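Local structure of beta-catenin homolog sys-1 (Caenorhabditis elegans, 3C2G) at residues I11-W14 with F15-D19; N229-M232 with I233-R237; I289-V292 with V293-P296; A500-S503 with W504-Q508; T517-Q520 with L521-T525. The protein acts as a beta-catenin in Wnt asymmetry signalling, binding the TCF transcription factor POP-1 and activating or repressing its target genes. All blocks are in the same frame, centred on the assembly; numbering follows the deposited sequence.

The five contacts sample local packing along an elongated, all-helical armadillo domain. They follow one another in series. Interaction 1, after helix 3-13, lies near the N-terminal end, about 55 Å between its centre and that of the chain. Interactions 2 and 3, on helix 224-239 and at the end of helix 285-292, have centres 11 Å apart and touch through Met232, Tyr236, Val292 and Gln294. Interactions 4 and 5 form a second touching pair, on the successive helices 494-507 and 515-535. Interaction 1 lies about 80 Å from interaction 4, centre to centre, a separation consistent with an extended stack in which helices pack mainly on near neighbours.

Interaction 1 of 5, residues I11-W14 with F15-D19; sequences IRLW and FNTPD
Leu13 O receives Asn16 N at 3.1 Å and Trp14 O receives Thr17 N at 3.2 Å, two i to i+3 bonds through which the chain turns from helix 3-13 toward helix 20-37 of the armadillo domain. Thr17 also folds its hydroxyl back: OG1 donates to Leu13 O over 2.5 Å, a value so short that the exact length is doubtful. Leu13 O thus serves a backbone and a side-chain donor. Beside this polar turn lies a T-shaped aromatic pair. With CG anti to the backbone N (chi1 178°), the indole of Trp14 goes inward, where NE1 bonds Asp60 of helix 47-62 and the ring forms a cation-pi contact with Arg23. Phe15 turns its face to the edge of the five-membered ring, planes 79° apart and centroids 4.8 Å. Trp14 CD1 stands 3.7 Å above the phenyl plane, over its centre.

Interaction 2 of 5, residues N229-M232 with I233-R237; sequences NAVM and IGSYR
Ser235 grips the carbonyl of Val231, one helical turn earlier in helix 224-239, with two donors. Among the hydrogen bonds, Ser235 N reaches Val231 O at 3.0 Å and Ser235 OG reaches the same Val231 O at 2.9 Å, from opposite faces of the carbonyl plane. The hydroxyl can do this because OG lies beside its own backbone N (chi1 -54°), and a buried polar group is satisfied within its own helix. The regular i to i+4 ladder continues on both sides, with Gly234 N to Ala230 O at 2.8 Å and Tyr236 N to Met232 O at 2.9 Å. Apolar contact is carried by Met232, a selenomethionine in this crystal, and Ile233. The selenomethionine chain bends at its last torsion (chi3 47°), bringing CE to 3.8 Å from Ile233 CD1. In the helical stack of the armadillo domain, Met232, Ile233 and Tyr236 pack on Val292 of helix 285-292, while Val231 and Ser235 meet Val259 of helix 251-270.

Interaction 3 of 5, residues I289-V292 with V293-P296; sequences ITTV and VQYP
Gln294 folds its side chain back to the carbonyl oxygen of Thr291, a worked case of a side chain closing off the last turn of a helix. CB begins the approach, 3.4 Å from Thr291 O. Because CG lies beside the backbone N (chi1 -62°), it comes to 3.3 Å from Thr291 O and within 3.7 Å of Thr290 O. The chain then runs extended to CD, 3.5 Å from Thr291 O, and on to the amide, where NE2 donates to Thr291 O at 2.8 Å. This bond lies in the carbonyl plane, on a lone pair, though the oxygen is tilted 21° from the amide plane of Gln294. The methyl CG2 of Thr291 touches the amide obliquely, 3.7 Å from Gln294 NE2. Gln294 N adds only a weak bond to the same oxygen, so the side chain provides its firmer grip. The backbone changes course at this point. Val293 N still completes a helical bond to Ile289 O at 3.0 Å, but a type I beta turn from Val292 to Tyr295 follows, closed by Tyr295 N to Val292 O at 3.1 Å with a nearly straight N-H...O angle of 171°. Thus helix 285-292 gives way to the loop before helix 298-311. Val293 and Gln294 lean on Phe328 of helix 325-335, Val292 packs against helices 224-239 and 251-270, and Tyr295 fixes its hydroxyl on Gln242 O.

Interaction 4 of 5, residues A500-S503 with W504-Q508; sequences AAYS and WVFRQ
Tyr502 and Phe506, one turn apart near the end of helix 494-507, form the tightly packed part of this contact, a T-shaped stack. Phe506 presents an edge to the tyrosine face: CE2 lies 3.6 Å above that plane, offset toward the rim, with the ring centroids 5.2 Å apart and the planes at 73°. Tyr502 CG is anti to the backbone N (chi1 -177°), whereas Phe506 CG sits beside its own N (chi1 -72°), which swings the phenyl back along the helix. Tyr502 O is closely met as well: Phe506 CD2 lies 3.0 Å from it, at the edge of the phenyl ring, and Val505 CG1 3.2 Å. A leucine in place of Tyr502 would probably leave the phenyl edge without its aromatic face and freer to turn. Tyr502 is buried, while Phe506 lies at the surface. The looser part is at Ser503 and the exposed Arg507. Ser503 O accepts two weak, bent bonds, from Phe506 N at 3.1 Å and from Arg507 N at 3.5 Å; Arg507 N also bonds Trp504 O at 3.1 Å. The guanidinium turns a face to Ser503 O, with Arg507 NE still 4.1 Å from it. The helix packs against two others: Tyr502, Val505 and Phe506 meet Thr525, Leu521 and Val522 of helix 515-535, while Trp504 settles on Leu457 and Leu458 of helix 457-472 and forms a cation-pi contact with Arg461.

Interaction 5 of 5, residues T517-Q520 with L521-T525; sequences TKQQ and LVERT
Glu523 N to Gln519 O and Arg524 N to Gln520 O, at 3.1 and 3.0 Å, are regular i to i+4 bonds within helix 515-535, and each is accompanied by a contact between the side chains of the same two residues. Gln519 NE2 donates to Glu523 OE1 at 2.9 Å with an N-H...O angle of 157°. The acceptor lies close to the amide plane of the glutamine, while the donor reaches the carboxylate oxygen on its anti side, the two groups being turned 51° against each other. A bend at the second torsion of Gln519 (chi2 58°) brings the amide round to this position. The other oxygen, Glu523 OE2, makes a salt bridge to Lys562, so the carboxylate is gripped from two directions. Were Glu523 an alanine, Lys562 would probably lose this charge partner and the Gln519 amide be set free to turn. Gln520 and Arg524 pair differently: they run side by side with amide and guanidinium stacked, and Gln520 OE1 stands 3.7 Å above the guanidinium plane of Arg524, toward its rim. Beyond the stack, Arg524 NH1 bonds Ser462 O, and Gln520 NE2 reaches Ser462 OG weakly. Both are ordinary i to i+4 helix pairs; it is the packing of helix 515-535 on helices 457-472, 494-507 and 563-579 that fits the stacked-helix construction of an armadillo domain.

Interaction 1 of 5, residues I11-W14 with F15-D19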
loop_
_atom_site.group_PDB
_atom_site.type_symbol
_atom_site.label_atom_id
_atom_site.label_comp_id
_atom_site.label_asym_id
_atom_site.label_seq_id
_atom_site.Cartn_x
_atom_site.Cartn_y
_atom_site.Cartn_z
ATOM N N ILE A 11 -22.879 46.522 8.888
ATOM C CA ILE A 11 -21.835 46.058 9.798
ATOM C C ILE A 11 -21.884 46.817 11.134
ATOM O O ILE A 11 -21.872 46.208 12.211
ATOM C CB ILE A 11 -20.439 46.140 9.107
ATOM C CG1 ILE A 11 -20.314 45.014 8.069
ATOM C CG2 ILE A 11 -19.300 46.073 10.125
ATOM C CD1 ILE A 11 -19.303 45.255 6.977
ATOM N N ARG A 12 -21.965 48.145 11.048
ATOM C CA ARG A 12 -22.024 49.014 12.218
ATOM C C ARG A 12 -23.267 48.746 13.067
ATOM O O ARG A 12 -23.202 48.777 14.297
ATOM C CB ARG A 12 -21.960 50.491 11.786
ATOM C CG ARG A 12 -22.283 51.508 12.889
ATOM C CD ARG A 12 -22.101 52.960 12.435
ATOM N NE ARG A 12 -23.307 53.542 11.841
ATOM C CZ ARG A 12 -23.419 53.900 10.560
ATOM N NH1 ARG A 12 -22.392 53.744 9.719
ATOM N NH2 ARG A 12 -24.560 54.421 10.115
ATOM N N LEU A 13 -24.388 48.462 12.410
ATOM C CA LEU A 13 -25.676 48.348 13.091
ATOM C C LEU A 13 -26.092 46.925 13.482
ATOM O O LEU A 13 -27.061 46.736 14.234
ATOM C CB LEU A 13 -26.776 49.011 12.247
ATOM C CG LEU A 13 -27.296 50.416 12.620
ATOM C CD1 LEU A 13 -26.209 51.401 13.072
ATOM C CD2 LEU A 13 -28.112 51.011 11.463
ATOM N N TRP A 14 -25.366 45.929 12.977
ATOM C CA TRP A 14 -25.781 44.531 13.140
ATOM C C TRP A 14 -26.191 44.184 14.572
ATOM O O TRP A 14 -27.296 43.675 14.807
ATOM C CB TRP A 14 -24.701 43.554 12.656
ATOM C CG TRP A 14 -25.112 42.120 12.866
ATOM C CD1 TRP A 14 -24.918 41.369 13.990
ATOM C CD2 TRP A 14 -25.827 41.283 11.941
ATOM N NE1 TRP A 14 -25.456 40.115 13.818
ATOM C CE2 TRP A 14 -26.012 40.031 12.569
ATOM C CE3 TRP A 14 -26.312 41.465 10.636
ATOM C CZ2 TRP A 14 -26.674 38.966 11.944
ATOM C CZ3 TRP A 14 -26.969 40.405 10.011
ATOM C CH2 TRP A 14 -27.143 39.171 10.667
ATOM N N PHE A 15 -25.306 44.465 15.523
ATOM C CA PHE A 15 -25.496 43.979 16.883
ATOM C C PHE A 15 -26.578 44.683 17.688
ATOM O O PHE A 15 -27.032 44.162 18.694
ATOM C CB PHE A 15 -24.168 43.945 17.624
ATOM C CG PHE A 15 -23.268 42.837 17.168
ATOM C CD1 PHE A 15 -23.466 41.533 17.620
ATOM C CD2 PHE A 15 -22.243 43.086 16.267
ATOM C CE1 PHE A 15 -22.643 40.500 17.196
ATOM C CE2 PHE A 15 -21.401 42.052 15.845
ATOM C CZ PHE A 15 -21.606 40.757 16.300
ATOM N N ASN A 16 -27.001 45.855 17.241
ATOM C CA ASN A 16 -28.098 46.540 17.900
ATOM C C ASN A 16 -29.400 46.546 17.079
ATOM O O ASN A 16 -30.354 47.260 17.407
ATOM C CB ASN A 16 -27.662 47.942 18.337
ATOM C CG ASN A 16 -26.678 47.903 19.515
ATOM O OD1 ASN A 16 -26.906 47.213 20.518
ATOM N ND2 ASN A 16 -25.581 48.655 19.396
ATOM N N THR A 17 -29.429 45.725 16.025
ATOM C CA THR A 17 -30.623 45.530 15.202
ATOM C C THR A 17 -31.117 44.079 15.296
ATOM O O THR A 17 -30.795 43.255 14.440
ATOM C CB THR A 17 -30.357 45.877 13.721
ATOM O OG1 THR A 17 -29.427 46.961 13.628
ATOM C CG2 THR A 17 -31.647 46.255 13.022
ATOM N N PRO A 18 -31.923 43.766 16.325
ATOM C CA PRO A 18 -32.312 42.377 16.583
ATOM C C PRO A 18 -33.442 41.862 15.683
ATOM O O PRO A 18 -33.721 40.658 15.686
ATOM C CB PRO A 18 -32.775 42.424 18.037
ATOM C CG PRO A 18 -33.379 43.783 18.165
ATOM C CD PRO A 18 -32.531 44.693 17.298
ATOM N N ASP A 19 -34.081 42.764 14.935
ATOM C CA ASP A 19 -35.186 42.414 14.037
ATOM C C ASP A 19 -34.757 41.467 12.909
ATOM O O ASP A 19 -33.879 41.802 12.103
ATOM C CB ASP A 19 -35.842 43.671 13.448
ATOM C CG ASP A 19 -36.867 43.344 12.368
ATOM O OD1 ASP A 19 -37.975 42.871 12.707
ATOM O OD2 ASP A 19 -36.558 43.550 11.176
#

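Interaction 2 of 5, residues N229-M232 with I233-R237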
loop_
_atom_site.group_PDB
_atom_site.type_symbol
_atom_site.label_atom_id
_atom_site.label_comp_id
_atom_site.label_asym_id
_atom_site.label_seq_id
_atom_site.Cartn_x
_atom_site.Cartn_y
_atom_site.Cartn_z
ATOM N N ASN A 229 -17.936 -1.444 4.573
ATOM C CA ASN A 229 -18.250 -2.629 3.785
ATOM C C ASN A 229 -19.651 -2.610 3.213
ATOM O O ASN A 229 -19.845 -2.981 2.067
ATOM C CB ASN A 229 -18.047 -3.929 4.580
ATOM C CG ASN A 229 -16.580 -4.355 4.655
ATOM O OD1 ASN A 229 -15.718 -3.805 3.968
ATOM N ND2 ASN A 229 -16.294 -5.337 5.505
ATOM N N ALA A 230 -20.634 -2.193 4.006
ATOM C CA ALA A 230 -22.017 -2.197 3.529
ATOM C C ALA A 230 -22.237 -1.094 2.480
ATOM O O ALA A 230 -23.053 -1.251 1.579
ATOM C CB ALA A 230 -22.988 -2.085 4.670
ATOM N N VAL A 231 -21.458 -0.023 2.582
ATOM C CA VAL A 231 -21.483 1.067 1.617
ATOM C C VAL A 231 -20.872 0.637 0.272
ATOM O O VAL A 231 -21.443 0.913 -0.789
ATOM C CB VAL A 231 -20.783 2.353 2.189
ATOM C CG1 VAL A 231 -20.588 3.404 1.116
ATOM C CG2 VAL A 231 -21.568 2.926 3.367
HETATM N N MSE A 232 -19.709 -0.010 0.324
HETATM C CA MSE A 232 -19.104 -0.666 -0.843
HETATM C C MSE A 232 -20.149 -1.506 -1.585
HETATM O O MSE A 232 -20.330 -1.381 -2.792
HETATM C CB MSE A 232 -18.030 -1.627 -0.365
HETATM C CG MSE A 232 -16.571 -1.288 -0.599
HETATM SE SE MSE A 232 -15.605 -3.000 -0.211
HETATM C CE MSE A 232 -16.765 -4.154 -1.243
ATOM N N ILE A 233 -20.835 -2.357 -0.833
ATOM C CA ILE A 233 -21.711 -3.363 -1.385
ATOM C C ILE A 233 -23.031 -2.788 -1.872
ATOM O O ILE A 233 -23.498 -3.149 -2.947
ATOM C CB ILE A 233 -21.927 -4.525 -0.385
ATOM C CG1 ILE A 233 -20.621 -5.300 -0.223
ATOM C CG2 ILE A 233 -23.048 -5.462 -0.840
ATOM C CD1 ILE A 233 -20.111 -5.948 -1.521
ATOM N N GLY A 234 -23.629 -1.921 -1.067
ATOM C CA GLY A 234 -24.768 -1.125 -1.486
ATOM C C GLY A 234 -24.532 -0.374 -2.787
ATOM O O GLY A 234 -25.392 -0.369 -3.657
ATOM N N SER A 235 -23.372 0.251 -2.934
ATOM C CA SER A 235 -23.057 0.934 -4.186
ATOM C C SER A 235 -22.882 -0.071 -5.314
ATOM O O SER A 235 -23.386 0.143 -6.429
ATOM C CB SER A 235 -21.802 1.807 -4.065
ATOM O OG SER A 235 -21.884 2.728 -2.986
ATOM N N TYR A 236 -22.181 -1.173 -5.033
ATOM C CA TYR A 236 -21.988 -2.190 -6.055
ATOM C C TYR A 236 -23.340 -2.685 -6.556
ATOM O O TYR A 236 -23.563 -2.806 -7.753
ATOM C CB TYR A 236 -21.128 -3.367 -5.583
ATOM C CG TYR A 236 -21.021 -4.401 -6.669
ATOM C CD1 TYR A 236 -20.254 -4.158 -7.814
ATOM C CD2 TYR A 236 -21.742 -5.585 -6.598
ATOM C CE1 TYR A 236 -20.190 -5.081 -8.847
ATOM C CE2 TYR A 236 -21.677 -6.520 -7.611
ATOM C CZ TYR A 236 -20.898 -6.263 -8.733
ATOM O OH TYR A 236 -20.839 -7.200 -9.744
ATOM N N ARG A 237 -24.252 -2.932 -5.632
ATOM C CA ARG A 237 -25.556 -3.417 -6.008
ATOM C C ARG A 237 -26.251 -2.518 -7.019
ATOM O O ARG A 237 -26.979 -3.009 -7.868
ATOM C CB ARG A 237 -26.436 -3.606 -4.779
ATOM C CG ARG A 237 -26.218 -4.942 -4.096
ATOM C CD ARG A 237 -27.134 -5.107 -2.918
ATOM N NE ARG A 237 -27.447 -6.520 -2.729
ATOM C CZ ARG A 237 -28.397 -6.985 -1.921
ATOM N NH1 ARG A 237 -29.142 -6.148 -1.201
ATOM N NH2 ARG A 237 -28.598 -8.294 -1.834
#

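Interaction 3 of 5, residues I289-V292 with V293-P296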
loop_
_atom_site.group_PDB
_atom_site.type_symbol
_atom_site.label_atom_id
_atom_site.label_comp_id
_atom_site.label_asym_id
_atom_site.label_seq_id
_atom_site.Cartn_x
_atom_site.Cartn_y
_atom_site.Cartn_z
ATOM N N ILE A 289 -14.390 -7.007 -1.441
ATOM C CA ILE A 289 -13.549 -6.419 -2.472
ATOM C C ILE A 289 -13.645 -7.165 -3.805
ATOM O O ILE A 289 -13.816 -6.544 -4.853
ATOM C CB ILE A 289 -12.084 -6.347 -2.028
ATOM C CG1 ILE A 289 -11.952 -5.423 -0.817
ATOM C CG2 ILE A 289 -11.203 -5.834 -3.157
ATOM C CD1 ILE A 289 -10.592 -5.508 -0.174
ATOM N N THR A 290 -13.552 -8.490 -3.759
ATOM C CA THR A 290 -13.510 -9.272 -4.979
ATOM C C THR A 290 -14.844 -9.254 -5.711
ATOM O O THR A 290 -14.856 -9.307 -6.943
ATOM C CB THR A 290 -12.959 -10.724 -4.776
ATOM O OG1 THR A 290 -13.836 -11.459 -3.934
ATOM C CG2 THR A 290 -11.600 -10.694 -4.117
ATOM N N THR A 291 -15.949 -9.150 -4.968
ATOM C CA THR A 291 -17.283 -8.996 -5.561
ATOM C C THR A 291 -17.389 -7.679 -6.335
ATOM O O THR A 291 -17.896 -7.647 -7.455
ATOM C CB THR A 291 -18.395 -9.017 -4.484
ATOM O OG1 THR A 291 -18.356 -10.259 -3.778
ATOM C CG2 THR A 291 -19.809 -8.847 -5.110
ATOM N N VAL A 292 -16.884 -6.609 -5.717
ATOM C CA VAL A 292 -17.009 -5.259 -6.228
ATOM C C VAL A 292 -16.151 -5.050 -7.461
ATOM O O VAL A 292 -16.581 -4.383 -8.401
ATOM C CB VAL A 292 -16.698 -4.209 -5.121
ATOM C CG1 VAL A 292 -16.429 -2.818 -5.716
ATOM C CG2 VAL A 292 -17.858 -4.148 -4.117
ATOM N N VAL A 293 -14.955 -5.630 -7.476
ATOM C CA VAL A 293 -14.066 -5.464 -8.626
ATOM C C VAL A 293 -14.463 -6.281 -9.853
ATOM O O VAL A 293 -13.729 -6.321 -10.827
ATOM C CB VAL A 293 -12.571 -5.676 -8.287
ATOM C CG1 VAL A 293 -12.138 -4.715 -7.189
ATOM C CG2 VAL A 293 -12.278 -7.125 -7.909
ATOM N N GLN A 294 -15.633 -6.911 -9.816
ATOM C CA GLN A 294 -16.234 -7.464 -11.039
ATOM C C GLN A 294 -16.740 -6.345 -11.957
ATOM O O GLN A 294 -16.971 -6.586 -13.136
ATOM C CB GLN A 294 -17.392 -8.424 -10.724
ATOM C CG GLN A 294 -17.003 -9.663 -9.916
ATOM C CD GLN A 294 -18.214 -10.475 -9.423
ATOM O OE1 GLN A 294 -18.335 -11.662 -9.732
ATOM N NE2 GLN A 294 -19.100 -9.843 -8.654
ATOM N N TYR A 295 -16.929 -5.131 -11.435
ATOM C CA TYR A 295 -17.405 -4.039 -12.279
ATOM C C TYR A 295 -16.315 -3.543 -13.234
ATOM O O TYR A 295 -15.234 -3.177 -12.803
ATOM C CB TYR A 295 -17.999 -2.872 -11.485
ATOM C CG TYR A 295 -18.701 -1.902 -12.417
ATOM C CD1 TYR A 295 -20.013 -2.140 -12.831
ATOM C CD2 TYR A 295 -18.035 -0.784 -12.937
ATOM C CE1 TYR A 295 -20.656 -1.293 -13.707
ATOM C CE2 TYR A 295 -18.668 0.072 -13.832
ATOM C CZ TYR A 295 -19.985 -0.196 -14.213
ATOM O OH TYR A 295 -20.645 0.632 -15.093
ATOM N N PRO A 296 -16.613 -3.501 -14.543
ATOM C CA PRO A 296 -15.567 -3.118 -15.490
ATOM C C PRO A 296 -15.259 -1.627 -15.472
ATOM O O PRO A 296 -15.745 -0.874 -16.306
ATOM C CB PRO A 296 -16.128 -3.563 -16.846
ATOM C CG PRO A 296 -17.636 -3.543 -16.659
ATOM C CD PRO A 296 -17.905 -3.801 -15.197
#

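Interaction 4 of 5, residues A500-S503 with W504-Q508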
loop_
_atom_site.group_PDB
_atom_site.type_symbol
_atom_site.label_atom_id
_atom_site.label_comp_id
_atom_site.label_asym_id
_atom_site.label_seq_id
_atom_site.Cartn_x
_atom_site.Cartn_y
_atom_site.Cartn_z
ATOM N N ALA A 500 28.161 -12.960 -11.671
ATOM C CA ALA A 500 27.946 -11.546 -11.948
ATOM C C ALA A 500 27.118 -10.851 -10.854
ATOM O O ALA A 500 27.405 -9.706 -10.491
ATOM C CB ALA A 500 27.308 -11.369 -13.292
ATOM N N ALA A 501 26.120 -11.544 -10.311
ATOM C CA ALA A 501 25.283 -10.956 -9.273
ATOM C C ALA A 501 26.075 -10.812 -7.985
ATOM O O ALA A 501 25.943 -9.823 -7.259
ATOM C CB ALA A 501 24.046 -11.779 -9.047
ATOM N N TYR A 502 26.920 -11.799 -7.726
ATOM C CA TYR A 502 27.745 -11.829 -6.534
ATOM C C TYR A 502 28.759 -10.674 -6.531
ATOM O O TYR A 502 28.932 -10.017 -5.511
ATOM C CB TYR A 502 28.432 -13.188 -6.466
ATOM C CG TYR A 502 29.293 -13.454 -5.268
ATOM C CD1 TYR A 502 28.740 -13.854 -4.043
ATOM C CD2 TYR A 502 30.675 -13.352 -5.368
ATOM C CE1 TYR A 502 29.564 -14.126 -2.939
ATOM C CE2 TYR A 502 31.500 -13.619 -4.281
ATOM C CZ TYR A 502 30.948 -14.004 -3.080
ATOM O OH TYR A 502 31.811 -14.254 -2.034
ATOM N N SER A 503 29.403 -10.433 -7.679
ATOM C CA SER A 503 30.290 -9.280 -7.871
ATOM C C SER A 503 29.545 -7.967 -7.684
ATOM O O SER A 503 29.995 -7.088 -6.964
ATOM C CB SER A 503 30.898 -9.301 -9.272
ATOM O OG SER A 503 31.912 -10.284 -9.367
ATOM N N TRP A 504 28.396 -7.851 -8.337
ATOM C CA TRP A 504 27.568 -6.653 -8.293
ATOM C C TRP A 504 27.226 -6.220 -6.870
ATOM O O TRP A 504 27.293 -5.033 -6.544
ATOM C CB TRP A 504 26.287 -6.897 -9.086
ATOM C CG TRP A 504 25.263 -5.814 -8.957
ATOM C CD1 TRP A 504 25.227 -4.634 -9.643
ATOM C CD2 TRP A 504 24.111 -5.819 -8.105
ATOM N NE1 TRP A 504 24.130 -3.903 -9.268
ATOM C CE2 TRP A 504 23.426 -4.604 -8.326
ATOM C CE3 TRP A 504 23.587 -6.736 -7.183
ATOM C CZ2 TRP A 504 22.247 -4.276 -7.656
ATOM C CZ3 TRP A 504 22.412 -6.412 -6.515
ATOM C CH2 TRP A 504 21.756 -5.189 -6.754
ATOM N N VAL A 505 26.879 -7.187 -6.029
ATOM C CA VAL A 505 26.452 -6.894 -4.670
ATOM C C VAL A 505 27.575 -6.235 -3.852
ATOM O O VAL A 505 27.317 -5.385 -2.995
ATOM C CB VAL A 505 25.834 -8.155 -3.969
ATOM C CG1 VAL A 505 26.901 -9.012 -3.298
ATOM C CG2 VAL A 505 24.805 -7.736 -2.960
ATOM N N PHE A 506 28.823 -6.598 -4.135
ATOM C CA PHE A 506 29.941 -5.992 -3.417
ATOM C C PHE A 506 30.256 -4.557 -3.837
ATOM O O PHE A 506 30.860 -3.809 -3.084
ATOM C CB PHE A 506 31.170 -6.899 -3.458
ATOM C CG PHE A 506 31.030 -8.109 -2.591
ATOM C CD1 PHE A 506 31.205 -8.014 -1.215
ATOM C CD2 PHE A 506 30.681 -9.340 -3.143
ATOM C CE1 PHE A 506 31.051 -9.124 -0.410
ATOM C CE2 PHE A 506 30.521 -10.459 -2.346
ATOM C CZ PHE A 506 30.707 -10.354 -0.976
ATOM N N ARG A 507 29.815 -4.179 -5.032
ATOM C CA ARG A 507 29.995 -2.826 -5.545
ATOM C C ARG A 507 28.849 -1.905 -5.137
ATOM O O ARG A 507 28.908 -0.705 -5.369
ATOM C CB ARG A 507 30.140 -2.855 -7.070
ATOM C CG ARG A 507 31.415 -3.539 -7.555
ATOM C CD ARG A 507 31.661 -3.304 -9.037
ATOM N NE ARG A 507 31.262 -4.447 -9.867
ATOM C CZ ARG A 507 30.135 -4.519 -10.571
ATOM N NH1 ARG A 507 29.263 -3.512 -10.557
ATOM N NH2 ARG A 507 29.874 -5.602 -11.290
ATOM N N GLN A 508 27.805 -2.470 -4.537
ATOM C CA GLN A 508 26.651 -1.689 -4.101
ATOM C C GLN A 508 27.017 -0.838 -2.884
ATOM O O GLN A 508 27.896 -1.231 -2.106
ATOM C CB GLN A 508 25.449 -2.594 -3.787
ATOM C CG GLN A 508 24.650 -3.082 -4.993
ATOM C CD GLN A 508 24.161 -1.958 -5.900
ATOM O OE1 GLN A 508 24.912 -1.451 -6.727
ATOM N NE2 GLN A 508 22.890 -1.582 -5.762
#

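Interaction 5 of 5, residues T517-Q520 with L521-T525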
loop_
_atom_site.group_PDB
_atom_site.type_symbol
_atom_site.label_atom_id
_atom_site.label_comp_id
_atom_site.label_asym_id
_atom_site.label_seq_id
_atom_site.Cartn_x
_atom_site.Cartn_y
_atom_site.Cartn_z
ATOM N N THR A 517 19.602 -7.874 3.234
ATOM C CA THR A 517 19.325 -8.505 1.948
ATOM C C THR A 517 20.605 -8.862 1.187
ATOM O O THR A 517 20.645 -9.860 0.462
ATOM C CB THR A 517 18.420 -7.613 1.072
ATOM O OG1 THR A 517 17.238 -7.281 1.804
ATOM C CG2 THR A 517 17.984 -8.340 -0.166
ATOM N N LYS A 518 21.636 -8.039 1.349
ATOM C CA LYS A 518 22.937 -8.298 0.750
ATOM C C LYS A 518 23.553 -9.549 1.371
ATOM O O LYS A 518 24.089 -10.408 0.665
ATOM C CB LYS A 518 23.870 -7.083 0.895
ATOM C CG LYS A 518 23.512 -5.924 -0.035
ATOM C CD LYS A 518 24.050 -4.594 0.444
ATOM C CE LYS A 518 25.395 -4.281 -0.170
ATOM N NZ LYS A 518 25.820 -2.890 0.156
ATOM N N GLN A 519 23.452 -9.663 2.689
ATOM C CA GLN A 519 23.918 -10.855 3.357
ATOM C C GLN A 519 23.181 -12.102 2.847
ATOM O O GLN A 519 23.826 -13.114 2.585
ATOM C CB GLN A 519 23.816 -10.706 4.876
ATOM C CG GLN A 519 24.273 -11.936 5.678
ATOM C CD GLN A 519 25.717 -12.341 5.393
ATOM O OE1 GLN A 519 26.564 -11.503 5.065
ATOM N NE2 GLN A 519 26.002 -13.636 5.528
ATOM N N GLN A 520 21.856 -12.033 2.674
ATOM C CA GLN A 520 21.109 -13.218 2.227
ATOM C C GLN A 520 21.412 -13.617 0.778
ATOM O O GLN A 520 21.331 -14.789 0.441
ATOM C CB GLN A 520 19.598 -13.133 2.512
ATOM C CG GLN A 520 18.771 -12.343 1.508
ATOM C CD GLN A 520 17.241 -12.540 1.645
ATOM O OE1 GLN A 520 16.750 -13.193 2.578
ATOM N NE2 GLN A 520 16.490 -11.958 0.703
ATOM N N LEU A 521 21.778 -12.650 -0.058
ATOM C CA LEU A 521 22.156 -12.918 -1.443
ATOM C C LEU A 521 23.482 -13.664 -1.491
ATOM O O LEU A 521 23.661 -14.575 -2.305
ATOM C CB LEU A 521 22.269 -11.613 -2.241
ATOM C CG LEU A 521 22.512 -11.750 -3.746
ATOM C CD1 LEU A 521 21.859 -10.632 -4.493
ATOM C CD2 LEU A 521 23.999 -11.814 -4.091
ATOM N N VAL A 522 24.406 -13.249 -0.627
ATOM C CA VAL A 522 25.716 -13.856 -0.518
ATOM C C VAL A 522 25.583 -15.324 -0.113
ATOM O O VAL A 522 26.183 -16.205 -0.750
ATOM C CB VAL A 522 26.592 -13.068 0.481
ATOM C CG1 VAL A 522 27.812 -13.866 0.893
ATOM C CG2 VAL A 522 27.010 -11.741 -0.137
ATOM N N GLU A 523 24.774 -15.573 0.924
ATOM C CA GLU A 523 24.556 -16.913 1.464
ATOM C C GLU A 523 23.907 -17.813 0.429
ATOM O O GLU A 523 24.311 -18.965 0.243
ATOM C CB GLU A 523 23.683 -16.860 2.723
ATOM C CG GLU A 523 24.356 -16.190 3.919
ATOM C CD GLU A 523 23.454 -16.086 5.148
ATOM O OE1 GLU A 523 23.543 -15.051 5.860
ATOM O OE2 GLU A 523 22.661 -17.032 5.410
ATOM N N ARG A 524 22.909 -17.276 -0.260
ATOM C CA ARG A 524 22.206 -18.032 -1.276
ATOM C C ARG A 524 23.113 -18.367 -2.448
ATOM O O ARG A 524 22.945 -19.408 -3.067
ATOM C CB ARG A 524 20.933 -17.303 -1.729
ATOM C CG ARG A 524 19.834 -17.405 -0.709
ATOM C CD ARG A 524 18.675 -16.502 -1.006
ATOM N NE ARG A 524 17.640 -16.662 0.008
ATOM C CZ ARG A 524 16.436 -16.101 -0.058
ATOM N NH1 ARG A 524 16.117 -15.354 -1.104
ATOM N NH2 ARG A 524 15.545 -16.311 0.903
ATOM N N THR A 525 24.077 -17.498 -2.733
ATOM C CA THR A 525 25.052 -17.764 -3.771
ATOM C C THR A 525 25.884 -18.993 -3.387
ATOM O O THR A 525 25.983 -19.952 -4.154
ATOM C CB THR A 525 25.975 -16.549 -3.994
ATOM O OG1 THR A 525 25.197 -15.427 -4.430
ATOM C CG2 THR A 525 27.022 -16.860 -5.030
#